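Local coordinates for protein Alpha/beta hydrolase (Streptomyces albidoflavus, PDB 6KSU) that probably releases nonribosomal peptides by head-to-tail macrolactamization, joining residues of opposite chirality, as a cyclase related to penicillin-binding proteins, at residues G46-V51 and A347-S352; G320-H325 and R337-R342; S50-G55 and L272-T277. One frame throughout, in Å; residues are numbered along the deposited sequence.

Interaction 1 of 3, residues G46-V51 and A347-S352; sequences GAQLSV and ALTANS
The side chain of Gln48 runs alongside Thr349, both pointing the same way, with its CB overlapping the threonine hydroxyl (Gln48 CB to Thr349 OG1, 3.3 Å). Thr349 holds OG1 between its own backbone N and carbonyl carbon (chi1 58°), which turns the hydroxyl toward the neighbouring strand. From there OG1 donates to Gln48 OE1 at 2.8 Å, meeting the oxygen at an angle of 114° and from out of the amide plane. The same OE1 accepts from Ala261 N, while Gln48 NE2 is taken up by Thr74 O and Thr77 O, so both ends of this buried amide are bonded and its rotation is fixed. Beneath the side chains the backbones form antiparallel hydrogen-bonded pairs, Gln48 with Thr349 (Gln48 N to Thr349 O, 2.9 Å; Thr349 N to Gln48 O, 2.8 Å) and Ser50 with Ala347. The pairing joins strand 46-53, early in the chain, to strand 344-350, almost 300 residues later, within the antiparallel central sheet of the penicillin-binding protein fold. On the face carrying Leu49 and Leu348, the methyl CD1 of Leu348 leans back over the partner strand, 3.2 Å from Gln48 O and 4.1 Å from Leu49 CB. Ala47 and Ala350 meet more loosely there (CB to CB, 4.4 Å), and helix 23-41 packs over this face through Phe35. Ser50 and Ala347 lie on the other face against helix 261-268, where Ser50 OG bonds to Thr262 OG1. Past the strand end, Asn351 N still donates to Gly46 O, and Asn351 ND2 reaches Glu229 O and Leu64 O.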
loop_
_atom_site.group_PDB
_atom_site.type_symbol
_atom_site.label_atom_id
_atom_site.label_comp_id
_atom_site.label_asym_id
_atom_site.label_seq_id
_atom_site.Cartn_x
_atom_site.Cartn_y
_atom_site.Cartn_z
ATOM N N GLY A 46 -1.026 7.917 19.497
ATOM C CA GLY A 46 0.425 8.007 19.452
ATOM C C GLY A 46 0.871 8.022 18.008
ATOM O O GLY A 46 0.155 7.572 17.103
ATOM N N ALA A 47 2.059 8.572 17.786
ATOM C CA ALA A 47 2.505 8.720 16.408
ATOM C C ALA A 47 4.010 8.880 16.383
ATOM O O ALA A 47 4.636 9.286 17.371
ATOM C CB ALA A 47 1.809 9.912 15.721
ATOM N N GLN A 48 4.586 8.525 15.241
ATOM C CA GLN A 48 5.983 8.813 14.950
ATOM C C GLN A 48 6.042 9.481 13.595
ATOM O O GLN A 48 5.309 9.098 12.678
ATOM C CB GLN A 48 6.876 7.561 14.923
ATOM C CG GLN A 48 6.888 6.732 16.182
ATOM C CD GLN A 48 7.464 5.339 15.930
ATOM O OE1 GLN A 48 7.326 4.786 14.840
ATOM N NE2 GLN A 48 8.128 4.777 16.941
ATOM N N LEU A 49 6.897 10.493 13.489
ATOM C CA LEU A 49 7.216 11.138 12.227
ATOM C C LEU A 49 8.728 11.232 12.139
ATOM O O LEU A 49 9.388 11.727 13.063
ATOM C CB LEU A 49 6.560 12.522 12.105
ATOM C CG LEU A 49 6.930 13.366 10.873
ATOM C CD1 LEU A 49 6.220 12.866 9.579
ATOM C CD2 LEU A 49 6.616 14.820 11.120
ATOM N N SER A 50 9.290 10.702 11.070
ATOM C CA SER A 50 10.727 10.793 10.861
ATOM C C SER A 50 10.953 11.410 9.499
ATOM O O SER A 50 10.318 11.000 8.534
ATOM C CB SER A 50 11.384 9.418 10.958
ATOM O OG SER A 50 11.195 8.871 12.256
ATOM N N VAL A 51 11.834 12.402 9.431
ATOM C CA VAL A 51 12.144 13.116 8.199
ATOM C C VAL A 51 13.646 13.093 7.992
ATOM O O VAL A 51 14.398 13.563 8.854
ATOM C CB VAL A 51 11.658 14.569 8.242
ATOM C CG1 VAL A 51 11.870 15.242 6.892
ATOM C CG2 VAL A 51 10.214 14.627 8.702
ATOM N N ALA A 347 8.367 9.509 6.910
ATOM C CA ALA A 347 7.488 8.403 7.222
ATOM C C ALA A 347 6.667 8.809 8.418
ATOM O O ALA A 347 7.152 9.532 9.294
ATOM C CB ALA A 347 8.255 7.122 7.527
ATOM N N LEU A 348 5.415 8.368 8.435
ATOM C CA LEU A 348 4.521 8.664 9.542
ATOM C C LEU A 348 3.900 7.353 9.978
ATOM O O LEU A 348 3.406 6.596 9.130
ATOM C CB LEU A 348 3.444 9.675 9.118
ATOM C CG LEU A 348 2.355 10.002 10.125
ATOM C CD1 LEU A 348 2.934 10.791 11.251
ATOM C CD2 LEU A 348 1.187 10.724 9.469
ATOM N N THR A 349 3.970 7.054 11.282
ATOM C CA THR A 349 3.169 5.974 11.849
ATOM C C THR A 349 2.192 6.564 12.856
ATOM O O THR A 349 2.505 7.542 13.540
ATOM C CB THR A 349 4.017 4.861 12.486
ATOM O OG1 THR A 349 4.869 5.364 13.538
ATOM C CG2 THR A 349 4.866 4.161 11.417
ATOM N N ALA A 350 0.985 6.003 12.897
ATOM C CA ALA A 350 -0.017 6.444 13.848
ATOM C C ALA A 350 -0.799 5.220 14.279
ATOM O O ALA A 350 -0.952 4.269 13.513
ATOM C CB ALA A 350 -0.933 7.528 13.263
ATOM N N ASN A 351 -1.272 5.241 15.519
ATOM C CA ASN A 351 -1.939 4.078 16.076
ATOM C C ASN A 351 -3.356 4.408 16.549
ATOM O O ASN A 351 -3.861 3.778 17.478
ATOM C CB ASN A 351 -1.094 3.433 17.189
ATOM C CG ASN A 351 -1.034 4.256 18.499
ATOM O OD1 ASN A 351 -1.153 5.481 18.496
ATOM N ND2 ASN A 351 -0.812 3.567 19.621
ATOM N N SER A 352 -4.041 5.334 15.878
ATOM C CA SER A 352 -5.495 5.430 16.017
ATOM C C SER A 352 -6.146 5.618 14.644
ATOM O O SER A 352 -5.498 6.003 13.672
ATOM C CB SER A 352 -5.917 6.564 16.956
ATOM O OG SER A 352 -5.746 7.805 16.308
#

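Interaction 2 of 3, residues G320-H325 and R337-R342; sequences GAWYGH and RIHPDR
Tyr323 O receives the N-H of Ile338 at 2.6 Å, and the CA of Arg337 also comes to 3.2 Å from Tyr323 O in a C-H...O contact. The return bond runs from Tyr323 N to Ile338 O (2.9 Å). Together they make an antiparallel hydrogen-bonded pair, followed by the non-hydrogen-bonded pair Gly324 and Arg337. The strands belong to the beta hairpin 322-329/332-339, an interior part of the domain's central sheet, and the contact lies at its open end, away from the connecting turn. There Trp322 and His339 interlock. His339 CB lies almost squarely over the six-membered ring of Trp322, 3.7 Å from its centroid; with CG anti to the backbone N (chi1 -168°), the imidazole turns its edge to the five-membered ring in a T-shaped stack, planes 64° apart. The imidazole is fixed from two sides: His339 ND1 accepts from Arg342 N at 3.0 Å, close to the ring plane, and NE2 bonds to Asp319 O. On the face that carries Tyr323 and Ile338, Pro340 CD comes to 3.8 Å from Tyr323 CD2, the two side chains crossing at about a right angle. Arg337 NH1 makes a weak bond to His325 O, but its stronger partner is the carboxylate of Asp326. The side chain of His325 touches Ser83, Lys86 and Tyr174, residues consistent with the SxxK-type active site of this family.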
loop_
_atom_site.group_PDB
_atom_site.type_symbol
_atom_site.label_atom_id
_atom_site.label_comp_id
_atom_site.label_asym_id
_atom_site.label_seq_id
_atom_site.Cartn_x
_atom_site.Cartn_y
_atom_site.Cartn_z
ATOM N N GLY A 320 7.963 17.471 -9.326
ATOM C CA GLY A 320 7.018 17.358 -8.238
ATOM C C GLY A 320 6.550 15.949 -7.969
ATOM O O GLY A 320 5.571 15.752 -7.246
ATOM N N ALA A 321 7.221 14.957 -8.532
ATOM C CA ALA A 321 6.818 13.569 -8.374
ATOM C C ALA A 321 7.365 13.007 -7.065
ATOM O O ALA A 321 8.575 13.062 -6.812
ATOM C CB ALA A 321 7.331 12.739 -9.552
ATOM N N TRP A 322 6.482 12.455 -6.241
ATOM C CA TRP A 322 6.896 11.783 -5.020
ATOM C C TRP A 322 6.526 10.316 -5.095
ATOM O O TRP A 322 5.535 9.941 -5.730
ATOM C CB TRP A 322 6.245 12.379 -3.773
ATOM C CG TRP A 322 6.770 13.712 -3.389
ATOM C CD1 TRP A 322 6.560 14.889 -4.045
ATOM C CD2 TRP A 322 7.586 14.022 -2.246
ATOM N NE1 TRP A 322 7.195 15.920 -3.379
ATOM C CE2 TRP A 322 7.837 15.412 -2.279
ATOM C CE3 TRP A 322 8.127 13.266 -1.204
ATOM C CZ2 TRP A 322 8.600 16.060 -1.306
ATOM C CZ3 TRP A 322 8.887 13.913 -0.236
ATOM C CH2 TRP A 322 9.113 15.294 -0.299
ATOM N N TYR A 323 7.320 9.491 -4.417
ATOM C CA TYR A 323 7.093 8.061 -4.399
ATOM C C TYR A 323 6.864 7.604 -2.970
ATOM O O TYR A 323 7.386 8.199 -2.026
ATOM C CB TYR A 323 8.272 7.301 -5.036
ATOM C CG TYR A 323 8.580 7.806 -6.432
ATOM C CD1 TYR A 323 7.998 7.213 -7.536
ATOM C CD2 TYR A 323 9.413 8.910 -6.633
ATOM C CE1 TYR A 323 8.248 7.685 -8.819
ATOM C CE2 TYR A 323 9.676 9.387 -7.900
ATOM C CZ TYR A 323 9.095 8.769 -8.998
ATOM O OH TYR A 323 9.342 9.242 -10.269
ATOM N N GLY A 324 6.088 6.532 -2.825
ATOM C CA GLY A 324 5.939 5.918 -1.528
ATOM C C GLY A 324 4.932 4.792 -1.495
ATOM O O GLY A 324 4.797 4.033 -2.458
ATOM N N HIS A 325 4.225 4.680 -0.378
ATOM C CA HIS A 325 3.267 3.608 -0.152
ATOM C C HIS A 325 2.453 3.993 1.068
ATOM O O HIS A 325 2.915 4.750 1.922
ATOM C CB HIS A 325 3.965 2.262 0.075
ATOM C CG HIS A 325 3.222 1.098 -0.493
ATOM N ND1 HIS A 325 2.043 0.634 0.051
ATOM C CD2 HIS A 325 3.496 0.290 -1.552
ATOM C CE1 HIS A 325 1.621 -0.410 -0.645
ATOM N NE2 HIS A 325 2.483 -0.638 -1.625
ATOM N N ARG A 337 7.065 8.411 2.111
ATOM C CA ARG A 337 7.186 9.285 0.948
ATOM C C ARG A 337 8.647 9.598 0.700
ATOM O O ARG A 337 9.369 9.970 1.633
ATOM C CB ARG A 337 6.405 10.595 1.130
ATOM C CG ARG A 337 4.911 10.419 1.188
ATOM C CD ARG A 337 4.321 9.982 -0.169
ATOM N NE ARG A 337 2.862 10.006 -0.155
ATOM C CZ ARG A 337 2.097 9.039 0.351
ATOM N NH1 ARG A 337 2.655 7.945 0.862
ATOM N NH2 ARG A 337 0.769 9.138 0.318
ATOM N N ILE A 338 9.064 9.485 -0.563
ATOM C CA ILE A 338 10.463 9.621 -0.966
ATOM C C ILE A 338 10.541 10.576 -2.147
ATOM O O ILE A 338 9.790 10.429 -3.117
ATOM C CB ILE A 338 11.061 8.267 -1.375
ATOM C CG1 ILE A 338 10.915 7.227 -0.264
ATOM C CG2 ILE A 338 12.473 8.436 -1.828
ATOM C CD1 ILE A 338 11.152 5.829 -0.734
ATOM N N HIS A 339 11.457 11.530 -2.091
ATOM C CA HIS A 339 11.758 12.365 -3.252
ATOM C C HIS A 339 13.222 12.157 -3.580
ATOM O O HIS A 339 14.086 12.838 -3.005
ATOM C CB HIS A 339 11.477 13.843 -3.006
ATOM C CG HIS A 339 11.514 14.671 -4.256
ATOM N ND1 HIS A 339 12.694 15.065 -4.856
ATOM C CD2 HIS A 339 10.519 15.172 -5.022
ATOM C CE1 HIS A 339 12.423 15.791 -5.925
ATOM N NE2 HIS A 339 11.109 15.869 -6.049
ATOM N N PRO A 340 13.550 11.248 -4.502
ATOM C CA PRO A 340 14.964 10.908 -4.709
ATOM C C PRO A 340 15.830 12.106 -5.048
ATOM O O PRO A 340 16.951 12.226 -4.520
ATOM C CB PRO A 340 14.918 9.894 -5.854
ATOM C CG PRO A 340 13.523 9.368 -5.814
ATOM C CD PRO A 340 12.656 10.481 -5.382
ATOM N N ASP A 341 15.332 13.027 -5.874
ATOM C CA ASP A 341 16.253 14.032 -6.394
ATOM C C ASP A 341 16.626 15.048 -5.326
ATOM O O ASP A 341 17.776 15.507 -5.285
ATOM C CB ASP A 341 15.678 14.697 -7.645
ATOM C CG ASP A 341 15.782 13.793 -8.868
ATOM O OD1 ASP A 341 16.268 12.649 -8.726
ATOM O OD2 ASP A 341 15.396 14.224 -9.973
ATOM N N ARG A 342 15.698 15.366 -4.434
ATOM C CA ARG A 342 15.990 16.224 -3.299
ATOM C C ARG A 342 16.527 15.458 -2.088
ATOM O O ARG A 342 16.752 16.072 -1.042
ATOM C CB ARG A 342 14.731 17.013 -2.918
ATOM C CG ARG A 342 14.255 17.949 -4.012
ATOM C CD ARG A 342 12.861 18.521 -3.735
ATOM N NE ARG A 342 12.855 19.262 -2.479
ATOM C CZ ARG A 342 11.770 19.751 -1.894
ATOM N NH1 ARG A 342 10.578 19.593 -2.458
ATOM N NH2 ARG A 342 11.880 20.408 -0.742
#

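Interaction 3 of 3, residues S50-G55 and L272-T277; sequences SVYRDG and LADRKT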
loop_
_atom_site.group_PDB
_atom_site.type_symbol
_atom_site.label_atom_id
_atom_site.label_comp_id
_atom_site.label_asym_id
_atom_site.label_seq_id
_atom_site.Cartn_x
_atom_site.Cartn_y
_atom_site.Cartn_z
ATOM N N SER A 50 9.290 10.702 11.070
ATOM C CA SER A 50 10.727 10.793 10.861
ATOM C C SER A 50 10.953 11.410 9.499
ATOM O O SER A 50 10.318 11.000 8.534
ATOM C CB SER A 50 11.384 9.418 10.958
ATOM O OG SER A 50 11.195 8.871 12.256
ATOM N N VAL A 51 11.834 12.402 9.431
ATOM C CA VAL A 51 12.144 13.116 8.199
ATOM C C VAL A 51 13.646 13.093 7.992
ATOM O O VAL A 51 14.398 13.563 8.854
ATOM C CB VAL A 51 11.658 14.569 8.242
ATOM C CG1 VAL A 51 11.870 15.242 6.892
ATOM C CG2 VAL A 51 10.214 14.627 8.702
ATOM N N TYR A 52 14.088 12.557 6.852
ATOM C CA TYR A 52 15.470 12.694 6.428
ATOM C C TYR A 52 15.518 13.796 5.380
ATOM O O TYR A 52 14.787 13.748 4.387
ATOM C CB TYR A 52 16.030 11.378 5.893
ATOM C CG TYR A 52 17.455 11.473 5.395
ATOM C CD1 TYR A 52 18.552 11.394 6.270
ATOM C CD2 TYR A 52 17.709 11.665 4.046
ATOM C CE1 TYR A 52 19.870 11.482 5.774
ATOM C CE2 TYR A 52 18.975 11.759 3.563
ATOM C CZ TYR A 52 20.062 11.670 4.419
ATOM O OH TYR A 52 21.311 11.769 3.859
ATOM N N ARG A 53 16.352 14.804 5.624
ATOM C CA ARG A 53 16.404 15.971 4.757
ATOM C C ARG A 53 17.703 16.726 5.017
ATOM O O ARG A 53 18.094 16.929 6.172
ATOM C CB ARG A 53 15.190 16.876 4.989
ATOM C CG ARG A 53 15.444 18.331 4.613
ATOM C CD ARG A 53 14.184 19.058 4.191
ATOM N NE ARG A 53 13.326 19.392 5.314
ATOM C CZ ARG A 53 12.508 20.437 5.321
ATOM N NH1 ARG A 53 12.456 21.241 4.262
ATOM N NH2 ARG A 53 11.741 20.674 6.376
ATOM N N ASP A 54 18.375 17.112 3.937
ATOM C CA ASP A 54 19.646 17.833 4.005
ATOM C C ASP A 54 20.722 17.006 4.698
ATOM O O ASP A 54 21.553 17.532 5.444
ATOM C CB ASP A 54 19.468 19.188 4.683
ATOM C CG ASP A 54 18.722 20.169 3.806
ATOM O OD1 ASP A 54 17.800 20.842 4.308
ATOM O OD2 ASP A 54 19.066 20.250 2.606
ATOM N N GLY A 55 20.719 15.700 4.425
ATOM C CA GLY A 55 21.697 14.781 4.964
ATOM C C GLY A 55 21.502 14.375 6.410
ATOM O O GLY A 55 22.309 13.605 6.931
ATOM N N LEU A 272 17.796 7.546 -2.551
ATOM C CA LEU A 272 17.943 8.979 -2.721
ATOM C C LEU A 272 19.202 9.308 -3.496
ATOM O O LEU A 272 20.125 8.493 -3.615
ATOM C CB LEU A 272 17.954 9.680 -1.368
ATOM C CG LEU A 272 16.933 9.152 -0.368
ATOM C CD1 LEU A 272 17.208 9.769 1.027
ATOM C CD2 LEU A 272 15.551 9.521 -0.830
ATOM N N ALA A 273 19.201 10.528 -4.040
ATOM C CA ALA A 273 20.356 11.051 -4.767
ATOM C C ALA A 273 21.640 10.864 -3.976
ATOM O O ALA A 273 22.641 10.361 -4.498
ATOM C CB ALA A 273 20.144 12.535 -5.075
ATOM N N ASP A 274 21.628 11.261 -2.700
ATOM C CA ASP A 274 22.812 11.226 -1.849
ATOM C C ASP A 274 23.106 9.834 -1.283
ATOM O O ASP A 274 23.760 9.728 -0.238
ATOM C CB ASP A 274 22.657 12.244 -0.712
ATOM C CG ASP A 274 21.561 11.859 0.280
ATOM O OD1 ASP A 274 20.823 10.880 0.015
ATOM O OD2 ASP A 274 21.437 12.532 1.331
ATOM N N ARG A 275 22.645 8.774 -1.944
ATOM C CA ARG A 275 22.761 7.423 -1.404
ATOM C C ARG A 275 24.209 6.981 -1.174
ATOM O O ARG A 275 24.435 6.014 -0.437
ATOM C CB ARG A 275 22.074 6.429 -2.345
ATOM C CG ARG A 275 22.808 6.298 -3.674
ATOM C CD ARG A 275 22.249 5.220 -4.590
ATOM N NE ARG A 275 23.054 3.998 -4.580
ATOM C CZ ARG A 275 22.567 2.800 -4.264
ATOM N NH1 ARG A 275 21.282 2.676 -3.952
ATOM N NH2 ARG A 275 23.341 1.725 -4.279
ATOM N N LYS A 276 25.192 7.634 -1.802
ATOM C CA LYS A 276 26.578 7.224 -1.559
ATOM C C LYS A 276 27.045 7.592 -0.149
ATOM O O LYS A 276 28.045 7.042 0.319
ATOM C CB LYS A 276 27.527 7.824 -2.608
ATOM C CG LYS A 276 27.249 7.418 -4.072
ATOM C CD LYS A 276 27.565 5.950 -4.378
ATOM C CE LYS A 276 26.451 5.283 -5.194
ATOM N NZ LYS A 276 26.736 3.832 -5.451
ATOM N N THR A 277 26.339 8.491 0.545
ATOM C CA THR A 277 26.636 8.780 1.943
ATOM C C THR A 277 26.064 7.743 2.896
ATOM O O THR A 277 26.427 7.743 4.077
ATOM C CB THR A 277 26.080 10.144 2.358
ATOM O OG1 THR A 277 24.659 10.044 2.526
ATOM C CG2 THR A 277 26.410 11.211 1.322
HETATM O O HOH W 1 19.323 14.777 2.308
#
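Tyr52 and Asp274 form the tight part of this contact: the phenol OH donates to Asp274 OD2 at 2.6 Å. OD2 sits in the plane of the tyrosine ring, at its edge, and also lies 3.4 Å from Tyr52 CE2. The two side chains approach from opposite directions with ring and carboxylate planes 56° apart, and the hydroxyl meets OD2 from above the carboxylate plane. Tyr52 gets there because CG stands anti to the backbone N (chi1 178°), which extends the ring from the strand toward the loop. Leu272 adds an apolar touch further back along the ring, its CD1 coming obliquely to 3.6 Å from Tyr52 CD2. The ring also makes a cation-pi contact with Arg269 and rests on Val265 of helix 261-268. The loop side is a type I beta turn from Leu272 to Arg275 that runs into a short 3-10 segment, and it meets the end of strand 46-53 just where the chain turns into the hairpin with strand 56-63. Asp274 O accepts from both Thr277 N and Thr277 OG1 (OG1 at 2.9 Å), which ties the turn to the 3-10 segment after it; from outside, Ser343 OG bonds to Asp274 N. Toward the exposed tip of the hairpin the packing gives way to water. Gly55 approaches only as near as 4.3 Å, from its CA to Asp274 OD2, and a water bridges the gap, accepting from Gly55 N at 2.7 Å and donating to Asp274 OD2 at 3.2 Å.

All three contacts involve one antiparallel sheet of the beta-lactamase-like domain. Interaction 1 joins strands 46-53 and 344-350. Interaction 2 pairs 332-339, the next strand over, with 322-329; the centres of these two contacts are about 18 Å apart. Interaction 3 shares Ser50 and Val51 with interaction 1, its centre about 19 Å away, and reaches from strand 46-53 to the loop 272-277. That loop also meets interaction 2, about 12 Å off between centres: Ala273 N lies 2.9 Å from Pro340 O, a probable hydrogen bond, and Leu272 packs on Ile338. Along the chain, interaction 3 closes before interaction 2 opens and interaction 1 closes last, so strands far apart in sequence become neighbours.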